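Local coordinates for protein 1-deoxy-D-xylulose 5-phosphate reductoisomerase (Zymomonas mobilis, PDB 1R0L) that catalyses the NADPH-dependent rearrangement and reduction of 1-deoxy-D-xylulose 5-phosphate to 2-C-methyl-D-erythritol 4-phosphate in isoprenoid biosynthesis, at residues Leu36-Asn41 with Ala57-Pro62; Phe236-His241 with Glu298-Glu303. All blocks are in the same frame, centred on the assembly; numbering follows the deposited sequence.

Contact 1: Leu36-Asn41 with Ala57-Pro62; sequences LTANRN and AVIADP. With NDP (NADPH dihydro-nicotinamide-adenine-dinucleotide phosphate), chain F.
Asn39 and Ala60 meet where two neighbouring parallel strands of a Rossmann fold run out into the loops that hold the adenosine end of NADPH. With CG anti to the backbone N (chi1 173°), the Asn39 side chain lies nearly flat over one face of the adenine, its CB 3.2 Å from NDP C4A. Ala60 covers the same face further along, CB 3.6 Å from NDP C2A. The 2'-phosphate is received by backbone: Asn39 N bonds to the ester oxygen O2B (2.9 Å), while the N-H groups of Arg40 and Asn41 converge on O2X of the same phosphate. This turn is held against the second segment by Asp61 N, which reaches a lone pair of Asn39 O at 3.1 Å, and by CD1 of Ile59, which packs against the face of the Asn39-Arg40 peptide. The bent Arg40 chain brings NH1 to 3.1 Å from Asp61 OD1, a salt bridge met at the guanidinium edge; OD2 of that carboxylate bonds to Ser63 N. Behind the loops, bonds from Val58 N to Leu36 O, Ala38 N to Val58 O and Ala60 N to Ala38 O fix the register. Helix 42-52, the crossover between the strands, packs on Leu36, Ala38 and Ile59, whereas Thr37 and Val58 face helix 83-90. Asn41 caps the start of the crossover helix, its OD1 accepting a bond from Asp44 N.

Contact 2: Phe236-His241 with Glu298-Glu303; sequences FEILVH and EAPDYE
Glu298 pairs with Val240 in a single antiparallel bridge that adds one residue of extended loop to the edge of the mixed sheet carrying strand 236-240. The two residues form a hydrogen-bonded pair: Glu298 N gives to Val240 O at 2.9 Å, and Val240 N returns a bond of 2.9 Å to Glu298 O, the nitrogen almost in line with the carbonyl (C=O...N angle 169°) but the N-H...O angle bent to 144°. Placed between its own N and carbonyl carbon (chi1 62°), CG of Glu298 comes against Val240 CG1, and the chain then extends to a salt bridge between its OE1 and Arg181. Leu239, whose backbone is turned to strand 168-175, touches Glu298 O with CD1 (3.6 Å). Ala299 turns its CB away from the strand and packs on Thr290 of the second subunit. At Pro300 the pairing ends: its nitrogen carries no hydrogen, and CD rather than a donor is set before Ile238 O. The ring instead supplies CB to two methyls, Ile238 CG2 at 4.1 Å and Val240 CG2 at 4.2 Å, and Leu308 of helix 307-317 packs on it too. Further on, Tyr302 reaches back and leaves its OH 4.0 Å from Ile238 CD1, a loose contact at the exposed margin. Two backbone bonds thus set the register, while the remaining grip is apolar and the charge of Glu298 is probably balanced by Arg181.

In the fold
Contact 1 closes before contact 2 opens along the chain, and the two lie on opposite sides of its centre, 40 Å apart between centres and about 29 Å between nearest atoms. Contact 1 belongs to the parallel Rossmann sheet and binds NADPH directly, with Thr13 adding a further bond to the cofactor. Contact 2 is on strand 236-240, outermost within this chain in the separate mixed sheet, where the second subunit of the homodimer also packs. It holds no predicted ligand residue, yet the side chain of Ile238 is about 4 Å from that of Lys218 and that of Val240 about 7 Å from that of Ser176, both predicted to bind the substrate.

Contact 1: Leu36-Asn41 with Ala57-Pro62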
loop_
_atom_site.group_PDB
_atom_site.type_symbol
_atom_site.label_atom_id
_atom_site.label_comp_id
_atom_site.label_asym_id
_atom_site.label_seq_id
_atom_site.Cartn_x
_atom_site.Cartn_y
_atom_site.Cartn_z
ATOM N N LEU B 36 6.959 -33.296 -4.380
ATOM C CA LEU B 36 7.117 -32.426 -5.540
ATOM C C LEU B 36 6.431 -33.163 -6.674
ATOM O O LEU B 36 6.519 -34.393 -6.765
ATOM C CB LEU B 36 8.582 -32.231 -5.901
ATOM C CG LEU B 36 9.490 -31.499 -4.924
ATOM C CD1 LEU B 36 10.843 -31.271 -5.603
ATOM C CD2 LEU B 36 8.856 -30.177 -4.502
ATOM N N THR B 37 5.726 -32.436 -7.531
ATOM C CA THR B 37 5.081 -33.113 -8.636
ATOM C C THR B 37 5.408 -32.461 -9.949
ATOM O O THR B 37 5.836 -31.294 -10.010
ATOM C CB THR B 37 3.536 -33.158 -8.530
ATOM O OG1 THR B 37 2.999 -31.876 -8.816
ATOM C CG2 THR B 37 3.094 -33.565 -7.169
ATOM N N ALA B 38 5.198 -33.247 -11.000
ATOM C CA ALA B 38 5.397 -32.834 -12.377
ATOM C C ALA B 38 4.460 -33.709 -13.215
ATOM O O ALA B 38 3.862 -34.649 -12.693
ATOM C CB ALA B 38 6.844 -33.050 -12.784
ATOM N N ASN B 39 4.333 -33.402 -14.508
ATOM C CA ASN B 39 3.464 -34.169 -15.404
ATOM C C ASN B 39 4.236 -35.105 -16.307
ATOM O O ASN B 39 4.031 -36.315 -16.297
ATOM C CB ASN B 39 2.666 -33.230 -16.292
ATOM C CG ASN B 39 1.870 -33.962 -17.367
ATOM O OD1 ASN B 39 1.204 -34.958 -17.101
ATOM N ND2 ASN B 39 1.926 -33.451 -18.582
ATOM N N ARG B 40 5.118 -34.526 -17.109
ATOM C CA ARG B 40 5.910 -35.301 -18.051
ATOM C C ARG B 40 7.396 -34.993 -17.966
ATOM O O ARG B 40 8.210 -35.743 -18.491
ATOM C CB ARG B 40 5.440 -35.033 -19.480
ATOM C CG ARG B 40 4.011 -35.443 -19.773
ATOM C CD ARG B 40 3.631 -35.007 -21.174
ATOM N NE ARG B 40 4.615 -35.454 -22.158
ATOM C CZ ARG B 40 5.013 -36.714 -22.291
ATOM N NH1 ARG B 40 4.512 -37.650 -21.499
ATOM N NH2 ARG B 40 5.899 -37.046 -23.222
ATOM N N ASN B 41 7.752 -33.893 -17.312
ATOM C CA ASN B 41 9.157 -33.527 -17.199
ATOM C C ASN B 41 9.859 -34.287 -16.086
ATOM O O ASN B 41 10.209 -33.713 -15.065
ATOM C CB ASN B 41 9.320 -32.030 -16.946
ATOM C CG ASN B 41 10.745 -31.575 -17.141
ATOM O OD1 ASN B 41 11.684 -32.278 -16.769
ATOM N ND2 ASN B 41 10.920 -30.394 -17.726
ATOM N N ALA B 57 8.242 -37.960 -4.980
ATOM C CA ALA B 57 8.216 -37.288 -6.269
ATOM C C ALA B 57 7.112 -37.992 -7.047
ATOM O O ALA B 57 7.070 -39.224 -7.093
ATOM C CB ALA B 57 9.543 -37.448 -6.969
ATOM N N VAL B 58 6.202 -37.225 -7.636
ATOM C CA VAL B 58 5.103 -37.829 -8.375
ATOM C C VAL B 58 5.044 -37.291 -9.781
ATOM O O VAL B 58 5.074 -36.081 -10.006
ATOM C CB VAL B 58 3.755 -37.574 -7.671
ATOM C CG1 VAL B 58 2.625 -38.277 -8.395
ATOM C CG2 VAL B 58 3.835 -38.054 -6.251
ATOM N N ILE B 59 4.995 -38.210 -10.734
ATOM C CA ILE B 59 4.908 -37.841 -12.130
ATOM C C ILE B 59 3.447 -38.168 -12.497
ATOM O O ILE B 59 2.984 -39.289 -12.283
ATOM C CB ILE B 59 5.969 -38.641 -12.947
ATOM C CG1 ILE B 59 6.082 -38.088 -14.370
ATOM C CG2 ILE B 59 5.635 -40.126 -12.924
ATOM C CD1 ILE B 59 6.597 -36.672 -14.449
ATOM N N ALA B 60 2.719 -37.155 -12.979
ATOM C CA ALA B 60 1.302 -37.274 -13.344
ATOM C C ALA B 60 1.040 -38.369 -14.360
ATOM O O ALA B 60 0.209 -39.250 -14.144
ATOM C CB ALA B 60 0.793 -35.946 -13.891
ATOM N N ASP B 61 1.750 -38.293 -15.480
ATOM C CA ASP B 61 1.608 -39.264 -16.547
ATOM C C ASP B 61 1.997 -40.658 -16.029
ATOM O O ASP B 61 3.145 -40.890 -15.649
ATOM C CB ASP B 61 2.484 -38.828 -17.733
ATOM C CG ASP B 61 2.348 -39.746 -18.922
ATOM O OD1 ASP B 61 2.331 -39.285 -20.076
ATOM O OD2 ASP B 61 2.259 -40.952 -18.700
ATOM N N PRO B 62 1.036 -41.602 -16.000
ATOM C CA PRO B 62 1.328 -42.957 -15.511
ATOM C C PRO B 62 2.335 -43.682 -16.384
ATOM O O PRO B 62 3.039 -44.574 -15.921
ATOM C CB PRO B 62 -0.035 -43.650 -15.543
ATOM C CG PRO B 62 -1.025 -42.522 -15.529
ATOM C CD PRO B 62 -0.377 -41.487 -16.401
HETATM P PA NDP F . 3.974 -25.004 -17.303
HETATM O O1A NDP F . 4.900 -23.975 -17.458
HETATM O O2A NDP F . 3.953 -26.282 -18.207
HETATM O O5B NDP F . 4.074 -25.680 -15.871
HETATM C C5B NDP F . 3.053 -26.584 -15.897
HETATM C C4B NDP F . 3.393 -27.244 -14.676
HETATM O O4B NDP F . 2.251 -28.080 -14.598
HETATM C C3B NDP F . 4.628 -28.281 -14.644
HETATM O O3B NDP F . 5.034 -28.580 -13.224
HETATM C C2B NDP F . 3.970 -29.462 -15.283
HETATM O O2B NDP F . 4.661 -30.700 -15.419
HETATM C C1B NDP F . 2.626 -29.447 -14.557
HETATM N N9A NDP F . 1.621 -30.131 -15.328
HETATM C C8A NDP F . 1.389 -29.885 -16.677
HETATM N N7A NDP F . 0.430 -30.613 -17.128
HETATM C C5A NDP F . -0.015 -31.363 -16.094
HETATM C C6A NDP F . -1.035 -32.332 -15.962
HETATM N N6A NDP F . -1.825 -32.670 -16.989
HETATM N N1A NDP F . -1.211 -32.903 -14.759
HETATM C C2A NDP F . -0.433 -32.574 -13.701
HETATM N N3A NDP F . 0.550 -31.674 -13.725
HETATM C C4A NDP F . 0.718 -31.098 -14.965
HETATM O O3 NDP F . 2.527 -24.387 -17.366
HETATM P P2B NDP F . 6.002 -30.783 -16.183
HETATM O O1X NDP F . 6.752 -29.524 -16.368
HETATM O O2X NDP F . 6.125 -31.986 -17.048
HETATM O O3X NDP F . 5.244 -30.233 -17.390
#

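Contact 2: Phe236-His241 with Glu298-Glu303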
loop_
_atom_site.group_PDB
_atom_site.type_symbol
_atom_site.label_atom_id
_atom_site.label_comp_id
_atom_site.label_asym_id
_atom_site.label_seq_id
_atom_site.Cartn_x
_atom_site.Cartn_y
_atom_site.Cartn_z
ATOM N N PHE B 236 -15.499 -3.531 -7.320
ATOM C CA PHE B 236 -14.326 -3.831 -8.150
ATOM C C PHE B 236 -14.246 -2.930 -9.378
ATOM O O PHE B 236 -15.264 -2.637 -10.015
ATOM C CB PHE B 236 -14.349 -5.270 -8.653
ATOM C CG PHE B 236 -14.085 -6.284 -7.593
ATOM C CD1 PHE B 236 -15.123 -6.770 -6.799
ATOM C CD2 PHE B 236 -12.792 -6.748 -7.371
ATOM C CE1 PHE B 236 -14.873 -7.698 -5.808
ATOM C CE2 PHE B 236 -12.532 -7.679 -6.374
ATOM C CZ PHE B 236 -13.567 -8.155 -5.594
ATOM N N GLU B 237 -13.036 -2.503 -9.715
ATOM C CA GLU B 237 -12.822 -1.670 -10.896
ATOM C C GLU B 237 -11.587 -2.132 -11.652
ATOM O O GLU B 237 -10.622 -2.581 -11.069
ATOM C CB GLU B 237 -12.611 -0.205 -10.524
ATOM C CG GLU B 237 -13.732 0.444 -9.765
ATOM C CD GLU B 237 -13.448 1.909 -9.542
ATOM O OE1 GLU B 237 -12.262 2.294 -9.676
ATOM O OE2 GLU B 237 -14.396 2.670 -9.231
ATOM N N ILE B 238 -11.617 -2.016 -12.963
ATOM C CA ILE B 238 -10.467 -2.394 -13.750
ATOM C C ILE B 238 -9.885 -1.071 -14.237
ATOM O O ILE B 238 -10.599 -0.222 -14.782
ATOM C CB ILE B 238 -10.881 -3.303 -14.921
ATOM C CG1 ILE B 238 -11.307 -4.658 -14.359
ATOM C CG2 ILE B 238 -9.751 -3.458 -15.914
ATOM C CD1 ILE B 238 -12.063 -5.538 -15.343
ATOM N N LEU B 239 -8.595 -0.878 -13.984
ATOM C CA LEU B 239 -7.913 0.337 -14.380
ATOM C C LEU B 239 -6.764 -0.024 -15.326
ATOM O O LEU B 239 -5.956 -0.908 -15.014
ATOM C CB LEU B 239 -7.386 1.057 -13.137
ATOM C CG LEU B 239 -6.711 2.405 -13.431
ATOM C CD1 LEU B 239 -7.775 3.379 -13.909
ATOM C CD2 LEU B 239 -5.965 2.947 -12.195
ATOM N N VAL B 240 -6.705 0.634 -16.487
ATOM C CA VAL B 240 -5.646 0.366 -17.449
ATOM C C VAL B 240 -4.436 1.197 -17.061
ATOM O O VAL B 240 -4.522 2.415 -16.910
ATOM C CB VAL B 240 -6.068 0.700 -18.915
ATOM C CG1 VAL B 240 -4.845 0.749 -19.800
ATOM C CG2 VAL B 240 -7.019 -0.384 -19.459
ATOM N N HIS B 241 -3.308 0.517 -16.914
ATOM C CA HIS B 241 -2.051 1.115 -16.493
ATOM C C HIS B 241 -0.959 0.329 -17.232
ATOM O O HIS B 241 -0.473 -0.712 -16.759
ATOM C CB HIS B 241 -1.957 0.968 -14.963
ATOM C CG HIS B 241 -0.590 1.189 -14.403
ATOM N ND1 HIS B 241 0.160 2.308 -14.690
ATOM C CD2 HIS B 241 0.177 0.417 -13.599
ATOM C CE1 HIS B 241 1.334 2.212 -14.091
ATOM N NE2 HIS B 241 1.370 1.074 -13.423
ATOM N N GLU B 298 -5.689 4.966 -17.568
ATOM C CA GLU B 298 -6.851 5.244 -18.410
ATOM C C GLU B 298 -7.952 4.223 -18.099
ATOM O O GLU B 298 -7.697 3.179 -17.500
ATOM C CB GLU B 298 -6.455 5.176 -19.892
ATOM C CG GLU B 298 -5.963 3.820 -20.328
ATOM C CD GLU B 298 -5.307 3.829 -21.692
ATOM O OE1 GLU B 298 -4.217 4.429 -21.822
ATOM O OE2 GLU B 298 -5.876 3.232 -22.633
ATOM N N ALA B 299 -9.181 4.521 -18.497
ATOM C CA ALA B 299 -10.279 3.600 -18.231
ATOM C C ALA B 299 -10.283 2.507 -19.271
ATOM O O ALA B 299 -9.863 2.719 -20.402
ATOM C CB ALA B 299 -11.630 4.339 -18.252
ATOM N N PRO B 300 -10.745 1.307 -18.890
ATOM C CA PRO B 300 -10.798 0.185 -19.835
ATOM C C PRO B 300 -11.923 0.461 -20.841
ATOM O O PRO B 300 -12.932 1.086 -20.495
ATOM C CB PRO B 300 -11.094 -1.007 -18.932
ATOM C CG PRO B 300 -11.963 -0.375 -17.844
ATOM C CD PRO B 300 -11.234 0.909 -17.551
ATOM N N ASP B 301 -11.751 0.022 -22.086
ATOM C CA ASP B 301 -12.786 0.251 -23.085
ATOM C C ASP B 301 -13.684 -0.969 -23.170
ATOM O O ASP B 301 -13.346 -1.952 -23.829
ATOM C CB ASP B 301 -12.162 0.520 -24.442
ATOM C CG ASP B 301 -13.125 1.171 -25.396
ATOM O OD1 ASP B 301 -14.284 0.698 -25.493
ATOM O OD2 ASP B 301 -12.714 2.153 -26.050
ATOM N N TYR B 302 -14.830 -0.903 -22.503
ATOM C CA TYR B 302 -15.769 -2.018 -22.488
ATOM C C TYR B 302 -16.396 -2.338 -23.838
ATOM O O TYR B 302 -16.907 -3.440 -24.041
ATOM C CB TYR B 302 -16.857 -1.766 -21.442
ATOM C CG TYR B 302 -16.398 -2.097 -20.043
ATOM C CD1 TYR B 302 -16.411 -3.410 -19.586
ATOM C CD2 TYR B 302 -15.922 -1.104 -19.187
ATOM C CE1 TYR B 302 -15.968 -3.732 -18.302
ATOM C CE2 TYR B 302 -15.473 -1.410 -17.903
ATOM C CZ TYR B 302 -15.500 -2.727 -17.462
ATOM O OH TYR B 302 -15.084 -3.055 -16.180
ATOM N N GLU B 303 -16.346 -1.381 -24.760
ATOM C CA GLU B 303 -16.895 -1.586 -26.094
ATOM C C GLU B 303 -15.910 -2.322 -27.004
ATOM O O GLU B 303 -16.321 -3.118 -27.850
ATOM C CB GLU B 303 -17.244 -0.247 -26.736
ATOM C CG GLU B 303 -18.408 0.487 -26.109
ATOM C CD GLU B 303 -18.514 1.899 -26.649
ATOM O OE1 GLU B 303 -18.592 2.056 -27.890
ATOM O OE2 GLU B 303 -18.508 2.854 -25.840
#